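PDB 2V5I: salmonella typhimurium DB7155 bacteriophage DET7 tailspike from Bacteriophage, which binds and hydrolyses the O-antigen polysaccharide of Salmonella, serving as the receptor-binding tailspike of bacteriophage Det7. Local coordinates for the interface of chains A and B. Sequence-based numbering; all coordinates share one arbitrary frame. Chains: chain A/B, Salmonella typhimurium DB7155 bacteriophage DET7 tailspike.

The interface of chains A and B. Residues chain A 485-487, 504-505; chain B 491-492, 500.
A:Asn505 and B:Ala491 meet through their beta carbons, 3.8 Å from A:Asn505 CB to B:Ala491 CB, where strand 485-493 and the end of strand 501-504 of chain A, with the loop residue after it, pack against strand 485-493 of chain B. The B:Ala491 methyl group pushes in among chain A atoms: it lies 3.4 Å from the carbonyl oxygen A:Ala485 O and also touches the A:Thr487 hydroxyl oxygen OG1. Its residue accordingly hides 44 Å² of surface, more than any other residue of the patch.

The carboxamide of A:Asn505 is set by two torsions. Chi1 of -160° places CG roughly opposite the backbone N, and the amide is turned so that OD1 lies on the side of its own CA and ND2 points away from it, towards A:Ala485 in strand 485-493. There A:Asn505 ND2 donates to A:Ala485 O at 3.0 Å, an intrachain bond that limits rotation of the amide. Although A:Asn505 ND2 also comes within 3.2 Å of B:Leu492 O, its N-H does not point there. That carbonyl instead accepts the backbone N-H of A:Ala485, with A:Ala485 N to B:Leu492 O at 3.0 Å and a nearly straight 167° at the hydrogen.

B:Val500 crosses the A:Asn505 side chain at about a right angle, its CG2 methyl reaching the amide carbon CG and OD1. The other branch, CG1, faces A:Val504 CG1 at 3.7 Å; these two valines pass one another in opposite directions, giving a methyl-to-methyl contact.

A backbone hydrogen bond and apolar contacts, with an amide held in place from within chain A, thus link neighbouring subunits of the trimeric tailspike. The patch belongs to the C-terminal intertwined domain, where such contacts probably help hold the trimer together.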
ATOM      1  N   ALA A 485     -34.550 -21.604 -14.355  1.00 10.73           N
ATOM      2  CA  ALA A 485     -33.243 -22.275 -14.277  1.00  8.53           C
ATOM      3  C   ALA A 485     -33.383 -23.614 -13.557  1.00  8.35           C
ATOM      4  O   ALA A 485     -34.431 -23.909 -12.923  1.00  8.01           O
ATOM      5  CB  ALA A 485     -32.217 -21.402 -13.567  1.00  9.31           C
ATOM      6  N   TRP A 486     -32.339 -24.424 -13.661  1.00  9.79           N
ATOM      7  CA  TRP A 486     -32.272 -25.676 -12.921  1.00  8.23           C
ATOM      8  C   TRP A 486     -30.982 -25.802 -12.126  1.00  8.96           C
ATOM      9  O   TRP A 486     -29.944 -25.341 -12.595  1.00  8.14           O
ATOM     10  CB  TRP A 486     -32.502 -26.891 -13.789  1.00 10.41           C
ATOM     11  CG  TRP A 486     -31.554 -27.173 -14.908  1.00  7.04           C
ATOM     12  CD1 TRP A 486     -31.639 -26.703 -16.159  1.00 10.59           C
ATOM     13  CD2 TRP A 486     -30.551 -28.208 -14.940  1.00  9.00           C
ATOM     14  NE1 TRP A 486     -30.712 -27.289 -16.973  1.00 10.77           N
ATOM     15  CE2 TRP A 486     -29.989 -28.194 -16.236  1.00  8.65           C
ATOM     16  CE3 TRP A 486     -30.019 -29.064 -13.983  1.00 13.77           C
ATOM     17  CZ2 TRP A 486     -28.997 -29.102 -16.634  1.00 12.92           C
ATOM     18  CZ3 TRP A 486     -29.029 -29.933 -14.368  1.00 13.72           C
ATOM     19  CH2 TRP A 486     -28.502 -29.932 -15.677  1.00 15.29           C
ATOM     20  N   THR A 487     -31.090 -26.438 -10.964  1.00  7.47           N
ATOM     21  CA  THR A 487     -29.950 -26.567 -10.019  1.00  7.58           C
ATOM     22  C   THR A 487     -29.588 -28.058  -9.953  1.00  9.64           C
ATOM     23  O   THR A 487     -30.457 -28.926  -9.893  1.00 10.75           O
ATOM     24  CB  THR A 487     -30.356 -26.063  -8.658  1.00  9.40           C
ATOM     25  OG1 THR A 487     -30.724 -24.655  -8.771  1.00 10.50           O
ATOM     26  CG2 THR A 487     -29.210 -26.108  -7.670  1.00 12.47           C
ATOM     27  N   VAL A 504     -32.838 -30.393 -10.048  1.00  8.46           N
ATOM     28  CA  VAL A 504     -34.086 -29.769  -9.638  1.00  9.65           C
ATOM     29  C   VAL A 504     -34.496 -28.721 -10.712  1.00  7.92           C
ATOM     30  O   VAL A 504     -33.761 -27.789 -11.002  1.00  7.39           O
ATOM     31  CB  VAL A 504     -33.904 -29.064  -8.262  1.00 11.57           C
ATOM     32  CG1 VAL A 504     -35.158 -28.329  -7.860  1.00 15.23           C
ATOM     33  CG2 VAL A 504     -33.514 -30.084  -7.155  1.00 12.42           C
ATOM     34  N   ASN A 505     -35.704 -28.920 -11.263  1.00  7.80           N
ATOM     35  CA  ASN A 505     -36.391 -28.020 -12.213  1.00  7.65           C
ATOM     36  C   ASN A 505     -35.813 -28.030 -13.654  1.00  8.07           C
ATOM     37  O   ASN A 505     -36.042 -27.102 -14.403  1.00  8.82           O
ATOM     38  CB  ASN A 505     -36.487 -26.578 -11.713  1.00  7.72           C
ATOM     39  CG  ASN A 505     -37.576 -25.810 -12.432  1.00 10.52           C
ATOM     40  OD1 ASN A 505     -38.677 -26.369 -12.636  1.00  9.95           O
ATOM     41  ND2 ASN A 505     -37.318 -24.528 -12.773  1.00  9.07           N
TER
ATOM     42  N   ALA B 491     -34.350 -23.494  -7.143  1.00  8.71           N
ATOM     43  CA  ALA B 491     -34.231 -23.094  -8.555  1.00  9.96           C
ATOM     44  C   ALA B 491     -35.335 -22.061  -8.855  1.00  9.49           C
ATOM     45  O   ALA B 491     -36.494 -22.195  -8.415  1.00 10.84           O
ATOM     46  CB  ALA B 491     -34.406 -24.294  -9.504  1.00 10.34           C
ATOM     47  N   LEU B 492     -34.988 -21.110  -9.720  1.00 11.02           N
ATOM     48  CA  LEU B 492     -35.898 -20.102 -10.270  1.00  8.86           C
ATOM     49  C   LEU B 492     -36.933 -20.675 -11.257  1.00 10.08           C
ATOM     50  O   LEU B 492     -36.617 -21.475 -12.132  1.00 10.09           O
ATOM     51  CB  LEU B 492     -35.041 -19.079 -11.059  1.00  9.49           C
ATOM     52  CG  LEU B 492     -35.699 -17.856 -11.726  1.00  9.64           C
ATOM     53  CD1 LEU B 492     -36.172 -16.851 -10.714  1.00 14.49           C
ATOM     54  CD2 LEU B 492     -34.742 -17.234 -12.754  1.00 12.84           C
ATOM     55  N   VAL B 500     -38.787 -23.497  -6.756  1.00 11.47           N
ATOM     56  CA  VAL B 500     -38.802 -24.965  -6.726  1.00 10.71           C
ATOM     57  C   VAL B 500     -37.691 -25.341  -5.752  1.00 12.03           C
ATOM     58  O   VAL B 500     -36.557 -24.887  -5.938  1.00 11.40           O
ATOM     59  CB  VAL B 500     -38.520 -25.588  -8.102  1.00 11.40           C
ATOM     60  CG1 VAL B 500     -38.611 -27.121  -8.026  1.00 15.49           C
ATOM     61  CG2 VAL B 500     -39.498 -25.053  -9.136  1.00 13.63           C
TER